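Local structure of uncharacterized hypothetical protein FTT_1539c (Francisella tularensis subsp. tularensis, 4QVR) at residues Thr79-Val84 with Pro253-Val258; Glu310-Asp315 with Leu331-Gly336. The protein is of unknown function but carries a DUF6844 domain and a signal sequence, which suggests export from the cytoplasm of this pathogen. All coordinates share one frame; numbering follows the deposited sequence. Where two conformers were deposited one is given.

Interaction 1: Thr79-Val84 with Pro253-Val258; sequences TDSKPV and PIKTFV
Three oxygens of the loop 79-84 receive the ammonium group of K255, and this polar grip carries one end of the contact. K255 NZ donates to T79 OG1 at 2.8 Å, to the backbone O of D80 and to S81 OG at 2.9 Å. The bond to D80 O comes from above the carbonyl plane, 46° out of it, and so does not use a lone pair. K255 reaches the loop because CG stands anti to the backbone N and the chain bends once, at chi2 (73°), before running straight to NZ. Y105 of helix 94-108 touches the same side chain. T79 OG1 also bonds to A76 O at the end of helix 67-78, and S81 OG has its strongest partner in D315.

Backbone bonding holds the other end. V84 N donates to V258 O over 3.1 Å. Water 1 spans the neighbouring gap, donating to K82 O at 2.6 Å and accepting from V258 N. The two segments run roughly the same way, yet one direct bond and one water bridge do not make the loop a regular strand of the sheet.

Apolar contacts are lighter. P83 CB lies 4.3 Å from V258 CG1, and V84 CG2 meets F257 CB at 4.2 Å while standing obliquely to its ring. L98 and M102 also pack on F257.

The loop is thus laid along strand 251-261, an outermost strand of its three-stranded antiparallel sheet. With three acceptors round one ammonium group, the lysine charge is satisfied largely by neutral oxygens; D315 behind S81 may add a weaker electrostatic pull, though its carboxylate is also paired with K307.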
ATOM      1  N   THR A  79     -15.280   7.348  -7.335  1.00 67.14           N
ATOM      2  CA  THR A  79     -15.193   6.868  -8.732  1.00 69.87           C
ATOM      3  C   THR A  79     -15.531   5.375  -8.823  1.00 65.62           C
ATOM      4  O   THR A  79     -15.243   4.626  -7.900  1.00 52.14           O
ATOM      5  CB  THR A  79     -13.777   7.054  -9.338  1.00 69.84           C
ATOM      6  OG1 THR A  79     -12.803   6.418  -8.492  1.00 69.72           O
ATOM      7  CG2 THR A  79     -13.429   8.524  -9.493  1.00 71.92           C
ATOM      8  N   ASP A  80     -16.160   4.967  -9.929  1.00 67.32           N
ATOM      9  CA  ASP A  80     -16.501   3.558 -10.146  1.00 68.43           C
ATOM     10  C   ASP A  80     -15.227   2.757 -10.275  1.00 62.68           C
ATOM     11  O   ASP A  80     -14.224   3.294 -10.746  1.00 58.23           O
ATOM     12  CB  ASP A  80     -17.352   3.378 -11.412  1.00 73.34           C
ATOM     13  CG  ASP A  80     -18.810   3.797 -11.213  1.00 79.96           C
ATOM     14  OD1 ASP A  80     -19.228   3.969 -10.044  1.00 78.87           O
ATOM     15  OD2 ASP A  80     -19.546   3.929 -12.229  1.00 86.00           O
ATOM     16  N   SER A  81     -15.268   1.491  -9.844  1.00 59.67           N
ATOM     17  CA  SER A  81     -14.121   0.584  -9.938  1.00 60.18           C
ATOM     18  C   SER A  81     -14.530  -0.781 -10.526  1.00 61.83           C
ATOM     19  O   SER A  81     -14.418  -1.845  -9.875  1.00 55.09           O
ATOM     20  CB  SER A  81     -13.437   0.406  -8.576  1.00 63.09           C
ATOM     21  OG  SER A  81     -12.963   1.648  -8.061  1.00 68.79           O
ATOM     22  N   LYS A  82     -14.996  -0.741 -11.770  1.00 60.24           N
ATOM     23  CA  LYS A  82     -15.410  -1.949 -12.492  1.00 62.21           C
ATOM     24  C   LYS A  82     -14.170  -2.760 -12.931  1.00 59.67           C
ATOM     25  O   LYS A  82     -13.099  -2.198 -13.113  1.00 60.43           O
ATOM     26  CB  LYS A  82     -16.227  -1.558 -13.741  1.00 63.15           C
ATOM     27  CG  LYS A  82     -17.543  -0.836 -13.458  1.00 68.57           C
ATOM     28  CD  LYS A  82     -18.189  -0.347 -14.752  1.00 72.28           C
ATOM     29  CE  LYS A  82     -19.473   0.429 -14.506  1.00 77.15           C
ATOM     30  NZ  LYS A  82     -20.541  -0.426 -13.916  1.00 82.24           N
ATOM     31  N   PRO A  83     -14.308  -4.080 -13.086  1.00 61.71           N
ATOM     32  CA  PRO A  83     -13.170  -4.825 -13.596  1.00 61.78           C
ATOM     33  C   PRO A  83     -12.770  -4.262 -14.951  1.00 62.37           C
ATOM     34  O   PRO A  83     -13.632  -4.031 -15.801  1.00 63.60           O
ATOM     35  CB  PRO A  83     -13.728  -6.241 -13.763  1.00 62.63           C
ATOM     36  CG  PRO A  83     -14.808  -6.327 -12.741  1.00 65.67           C
ATOM     37  CD  PRO A  83     -15.441  -4.969 -12.756  1.00 66.44           C
ATOM     38  N   VAL A  84     -11.485  -4.045 -15.164  1.00 61.60           N
ATOM     39  CA  VAL A  84     -11.045  -3.494 -16.431  1.00 66.15           C
ATOM     40  C   VAL A  84     -11.502  -4.403 -17.555  1.00 68.42           C
ATOM     41  O   VAL A  84     -11.142  -5.575 -17.587  1.00 67.80           O
ATOM     42  CB  VAL A  84      -9.514  -3.363 -16.502  1.00 66.97           C
ATOM     43  CG1 VAL A  84      -9.096  -2.854 -17.875  1.00 64.52           C
ATOM     44  CG2 VAL A  84      -8.987  -2.461 -15.384  1.00 64.95           C
ATOM     45  N   PRO A 253      -2.816   4.681  -0.797  1.00 39.56           N
ATOM     46  CA  PRO A 253      -3.392   4.253  -2.083  1.00 38.55           C
ATOM     47  C   PRO A 253      -4.548   5.153  -2.415  1.00 38.39           C
ATOM     48  O   PRO A 253      -5.273   5.581  -1.504  1.00 39.24           O
ATOM     49  CB  PRO A 253      -3.926   2.833  -1.819  1.00 40.33           C
ATOM     50  CG  PRO A 253      -3.624   2.511  -0.395  1.00 42.03           C
ATOM     51  CD  PRO A 253      -2.788   3.607   0.205  1.00 40.45           C
ATOM     52  N   ILE A 254      -4.750   5.457  -3.686  0.70 36.96           N
ATOM     53  CA  ILE A 254      -5.898   6.288  -4.032  0.70 38.92           C
ATOM     54  C   ILE A 254      -6.822   5.667  -5.042  0.70 36.97           C
ATOM     55  O   ILE A 254      -7.979   6.062  -5.109  0.70 37.57           O
ATOM     56  CB  ILE A 254      -5.514   7.717  -4.432  0.70 42.83           C
ATOM     57  CG1 ILE A 254      -4.556   7.721  -5.608  0.70 41.73           C
ATOM     58  CG2 ILE A 254      -4.909   8.447  -3.227  0.70 44.31           C
ATOM     59  CD1 ILE A 254      -4.307   9.123  -6.105  0.70 47.27           C
ATOM     60  N   LYS A 255      -6.329   4.666  -5.772  1.00 35.63           N
ATOM     61  CA  LYS A 255      -7.105   3.975  -6.748  1.00 35.26           C
ATOM     62  C   LYS A 255      -6.489   2.609  -7.020  1.00 34.22           C
ATOM     63  O   LYS A 255      -5.266   2.474  -7.087  1.00 34.15           O
ATOM     64  CB  LYS A 255      -7.045   4.781  -8.048  1.00 41.54           C
ATOM     65  CG  LYS A 255      -7.927   4.265  -9.186  1.00 41.29           C
ATOM     66  CD  LYS A 255      -9.389   4.563  -8.885  1.00 43.76           C
ATOM     67  CE  LYS A 255     -10.308   3.797  -9.811  1.00 46.41           C
ATOM     68  NZ  LYS A 255     -11.710   3.961  -9.394  1.00 51.56           N
ATOM     69  N   THR A 256      -7.329   1.581  -7.143  1.00 33.04           N
ATOM     70  CA  THR A 256      -6.861   0.253  -7.494  1.00 33.08           C
ATOM     71  C   THR A 256      -7.653  -0.189  -8.690  1.00 33.72           C
ATOM     72  O   THR A 256      -8.738   0.332  -8.913  1.00 32.36           O
ATOM     73  CB  THR A 256      -7.049  -0.762  -6.380  1.00 34.62           C
ATOM     74  OG1 THR A 256      -8.383  -0.660  -5.864  1.00 35.27           O
ATOM     75  CG2 THR A 256      -6.079  -0.487  -5.256  1.00 37.21           C
ATOM     76  N   PHE A 257      -7.106  -1.156  -9.432  1.00 32.14           N
ATOM     77  CA  PHE A 257      -7.715  -1.718 -10.635  1.00 34.18           C
ATOM     78  C   PHE A 257      -7.467  -3.224 -10.696  1.00 34.14           C
ATOM     79  O   PHE A 257      -6.418  -3.696 -10.251  1.00 31.39           O
ATOM     80  CB  PHE A 257      -7.057  -1.153 -11.903  1.00 37.13           C
ATOM     81  CG  PHE A 257      -7.203   0.327 -12.064  1.00 39.05           C
ATOM     82  CD1 PHE A 257      -8.308   0.857 -12.710  1.00 42.16           C
ATOM     83  CD2 PHE A 257      -6.219   1.180 -11.618  1.00 39.19           C
ATOM     84  CE1 PHE A 257      -8.446   2.222 -12.872  1.00 40.79           C
ATOM     85  CE2 PHE A 257      -6.351   2.538 -11.779  1.00 40.07           C
ATOM     86  CZ  PHE A 257      -7.468   3.058 -12.399  1.00 41.65           C
ATOM     87  N   VAL A 258      -8.411  -3.969 -11.257  1.00 33.96           N
ATOM     88  CA  VAL A 258      -8.253  -5.420 -11.355  1.00 36.61           C
ATOM     89  C   VAL A 258      -8.440  -5.895 -12.781  1.00 37.49           C
ATOM     90  O   VAL A 258      -9.283  -5.383 -13.501  1.00 36.82           O
ATOM     91  CB  VAL A 258      -9.231  -6.188 -10.439  1.00 39.53           C
ATOM     92  CG1 VAL A 258     -10.681  -5.905 -10.791  1.00 41.51           C
ATOM     93  CG2 VAL A 258      -8.964  -7.683 -10.514  1.00 43.79           C
TER
HETATM   94  O   HOH W   1     -10.907  -2.425 -11.796  1.00 44.99           O

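Interaction 2: Glu310-Asp315 with Leu331-Gly336; sequences EDMMGD and LAYGQG
The closest CA pairs are D315 with Y333, 6.4 Å apart, and M313 with Q335, and they bring to the strand a type I beta turn, M312 to D315, whose D315 N to M312 O bond measures 3.2 Å. Q335 NE2 donates to M313 O at 3.1 Å, nearly straight at 168°. The oxygen lies in the amide plane, but the N-H arrives 51° out of the carbonyl plane. Q335 spans the gap because its chain is extended beyond CG. Water 2 accepts from NE2 at 2.9 Å and donates to both M312 O and D315 O, while water 3 donates to M313 O and Q335 OE1.

D315 CB sits over the centre of the Y333 ring, 3.5 Å from the centroid and close to the ring normal, a CH-pi contact. The carboxylate is stacked at 27° to the ring and is held by S81 and K307. M312 CE, of a selenomethionine, comes within 3.9 Å of Y333 CE1, and Y333 OH bonds to Y304.

This buried contact fastens the turn to strand 328-337: one amide and two waters satisfy carbonyl oxygens of the turn, and the ring face packs against D315 CB and its carboxylate, whose charge K307 probably balances.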
ATOM      1  N   GLU A 310     -20.607  -4.551  -9.086  1.00 51.62           N
ATOM      2  CA  GLU A 310     -19.655  -4.509 -10.163  1.00 54.13           C
ATOM      3  C   GLU A 310     -18.758  -3.281 -10.005  1.00 52.18           C
ATOM      4  O   GLU A 310     -17.571  -3.366 -10.223  1.00 53.85           O
ATOM      5  CB  GLU A 310     -20.381  -4.445 -11.505  1.00 56.09           C
ATOM      6  CG  GLU A 310     -19.443  -4.532 -12.697  1.00 60.76           C
ATOM      7  CD  GLU A 310     -20.140  -4.330 -14.039  1.00 65.31           C
ATOM      8  OE1 GLU A 310     -21.268  -3.795 -14.069  1.00 70.38           O
ATOM      9  OE2 GLU A 310     -19.536  -4.678 -15.078  1.00 69.08           O
ATOM     10  N   ASP A 311     -19.331  -2.148  -9.606  1.00 51.94           N
ATOM     11  CA  ASP A 311     -18.556  -0.932  -9.424  1.00 52.99           C
ATOM     12  C   ASP A 311     -17.544  -1.043  -8.293  1.00 51.99           C
ATOM     13  O   ASP A 311     -16.635  -0.232  -8.222  1.00 51.83           O
ATOM     14  CB  ASP A 311     -19.476   0.278  -9.162  1.00 56.99           C
ATOM     15  CG  ASP A 311     -20.399   0.601 -10.350  1.00 62.37           C
ATOM     16  OD1 ASP A 311     -19.957   0.432 -11.504  1.00 58.46           O
ATOM     17  OD2 ASP A 311     -21.564   1.035 -10.115  1.00 68.79           O
HETATM   18  N   MSE A 312     -17.691  -2.035  -7.415  1.00 50.52           N
HETATM   19  CA  MSE A 312     -16.794  -2.173  -6.272  1.00 48.62           C
HETATM   20  C   MSE A 312     -15.756  -3.233  -6.427  1.00 45.98           C
HETATM   21  O   MSE A 312     -14.881  -3.374  -5.568  1.00 42.96           O
HETATM   22  CB  MSE A 312     -17.578  -2.659  -5.070  1.00 52.53           C
HETATM   23  CG  MSE A 312     -18.861  -1.901  -4.796  1.00 59.83           C
HETATM   24 SE   MSE A 312     -18.512  -0.278  -3.766  1.00 64.67          SE
HETATM   25  CE  MSE A 312     -17.222  -0.886  -2.413  1.00 62.42           C
HETATM   26  N   MSE A 313     -15.841  -4.007  -7.501  1.00 44.10           N
HETATM   27  CA  MSE A 313     -14.956  -5.144  -7.678  1.00 42.93           C
HETATM   28  C   MSE A 313     -13.485  -4.837  -7.714  1.00 41.63           C
HETATM   29  O   MSE A 313     -12.657  -5.698  -7.351  1.00 36.61           O
HETATM   30  CB  MSE A 313     -15.303  -5.858  -8.972  1.00 46.95           C
HETATM   31  CG  MSE A 313     -16.568  -6.686  -8.825  1.00 53.78           C
HETATM   32 SE   MSE A 313     -16.230  -8.401  -7.872  1.00 60.88          SE
HETATM   33  CE  MSE A 313     -15.504  -9.331  -9.456  1.00 63.38           C
ATOM     34  N   GLY A 314     -13.146  -3.618  -8.130  1.00 39.78           N
ATOM     35  CA  GLY A 314     -11.749  -3.221  -8.299  1.00 39.30           C
ATOM     36  C   GLY A 314     -11.133  -2.533  -7.133  1.00 36.42           C
ATOM     37  O   GLY A 314      -9.955  -2.225  -7.167  1.00 37.66           O
ATOM     38  N   ASP A 315     -11.940  -2.314  -6.095  1.00 39.26           N
ATOM     39  CA  ASP A 315     -11.530  -1.666  -4.878  1.00 35.77           C
ATOM     40  C   ASP A 315     -10.862  -2.608  -3.858  1.00 39.19           C
ATOM     41  O   ASP A 315     -11.502  -3.487  -3.257  1.00 37.49           O
ATOM     42  CB  ASP A 315     -12.729  -1.025  -4.217  1.00 38.87           C
ATOM     43  CG  ASP A 315     -13.306   0.149  -5.030  1.00 43.47           C
ATOM     44  OD1 ASP A 315     -12.534   0.843  -5.745  1.00 39.59           O
ATOM     45  OD2 ASP A 315     -14.543   0.397  -4.906  1.00 49.14           O
ATOM     46  N   LEU A 331     -11.346   3.897   5.316  1.00 52.73           N
ATOM     47  CA  LEU A 331     -12.195   2.870   4.757  1.00 47.86           C
ATOM     48  C   LEU A 331     -11.289   1.729   4.387  1.00 45.82           C
ATOM     49  O   LEU A 331     -10.149   1.945   4.026  1.00 45.04           O
ATOM     50  CB  LEU A 331     -12.909   3.354   3.517  1.00 47.24           C
ATOM     51  CG  LEU A 331     -13.790   4.576   3.698  1.00 52.77           C
ATOM     52  CD1 LEU A 331     -14.495   4.867   2.381  1.00 56.42           C
ATOM     53  CD2 LEU A 331     -14.795   4.334   4.791  1.00 55.19           C
ATOM     54  N   ALA A 332     -11.804   0.515   4.513  1.00 45.04           N
ATOM     55  CA  ALA A 332     -11.077  -0.689   4.181  1.00 45.13           C
ATOM     56  C   ALA A 332     -12.016  -1.571   3.395  1.00 48.23           C
ATOM     57  O   ALA A 332     -13.138  -1.854   3.851  1.00 47.77           O
ATOM     58  CB  ALA A 332     -10.645  -1.411   5.428  1.00 46.29           C
ATOM     59  N   TYR A 333     -11.555  -2.001   2.224  1.00 44.17           N
ATOM     60  CA  TYR A 333     -12.327  -2.879   1.353  1.00 45.36           C
ATOM     61  C   TYR A 333     -11.992  -4.322   1.578  1.00 46.05           C
ATOM     62  O   TYR A 333     -10.873  -4.650   1.926  1.00 54.61           O
ATOM     63  CB  TYR A 333     -12.009  -2.560  -0.091  1.00 42.18           C
ATOM     64  CG  TYR A 333     -12.319  -1.132  -0.484  1.00 44.26           C
ATOM     65  CD1 TYR A 333     -13.620  -0.727  -0.711  1.00 46.77           C
ATOM     66  CD2 TYR A 333     -11.300  -0.200  -0.668  1.00 47.36           C
ATOM     67  CE1 TYR A 333     -13.916   0.588  -1.087  1.00 49.60           C
ATOM     68  CE2 TYR A 333     -11.580   1.101  -1.069  1.00 46.62           C
ATOM     69  CZ  TYR A 333     -12.896   1.491  -1.264  1.00 47.87           C
ATOM     70  OH  TYR A 333     -13.186   2.777  -1.650  1.00 53.90           O
ATOM     71  N   GLY A 334     -12.946  -5.200   1.325  1.00 46.55           N
ATOM     72  CA  GLY A 334     -12.727  -6.625   1.491  1.00 43.04           C
ATOM     73  C   GLY A 334     -13.728  -7.397   0.691  1.00 42.78           C
ATOM     74  O   GLY A 334     -14.826  -6.929   0.468  1.00 42.84           O
ATOM     75  N   GLN A 335     -13.354  -8.590   0.258  1.00 43.97           N
ATOM     76  CA  GLN A 335     -14.233  -9.434  -0.534  1.00 46.13           C
ATOM     77  C   GLN A 335     -14.165 -10.854  -0.037  1.00 51.57           C
ATOM     78  O   GLN A 335     -13.164 -11.239   0.564  1.00 53.63           O
ATOM     79  CB  GLN A 335     -13.834  -9.398  -2.016  1.00 45.11           C
ATOM     80  CG  GLN A 335     -13.887  -7.996  -2.568  1.00 46.36           C
ATOM     81  CD  GLN A 335     -13.505  -7.875  -4.025  1.00 45.20           C
ATOM     82  OE1 GLN A 335     -13.384  -8.853  -4.747  1.00 47.98           O
ATOM     83  NE2 GLN A 335     -13.337  -6.647  -4.461  1.00 45.01           N
ATOM     84  N   GLY A 336     -15.237 -11.616  -0.274  1.00 53.50           N
ATOM     85  CA  GLY A 336     -15.300 -13.021   0.087  1.00 56.47           C
ATOM     86  C   GLY A 336     -16.175 -13.722  -0.938  1.00 62.89           C
ATOM     87  O   GLY A 336     -16.755 -13.071  -1.801  1.00 61.97           O
TER
HETATM   88  O   HOH W   2     -14.124  -4.140  -3.201  1.00 40.11           O
HETATM   89  O   HOH W   3     -12.241  -8.222  -7.177  1.00 52.90           O

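Overall arrangement
Interactions 1 and 2 meet directly, with centres 9 Å apart on the same side of the chain's centre. S81 OG approaches D315 OD1 at 2.5 Å, probably as a hydrogen bond, so the serine that accepts from K255 is also tied to the aspartate stacked on Y333. A second probable bond runs from T256 OG1 to G314 O at 2.6 Å. Through these the segment 310-315 touches both strands: interaction 1 belongs to the three-stranded sheet, interaction 2 to the four-stranded one. A salt bridge between K82 NZ of interaction 1 and D311 OD1 of interaction 2 adds a further tie. With the function unknown, these contacts can be assigned to the joining of the two sheets but to no known site.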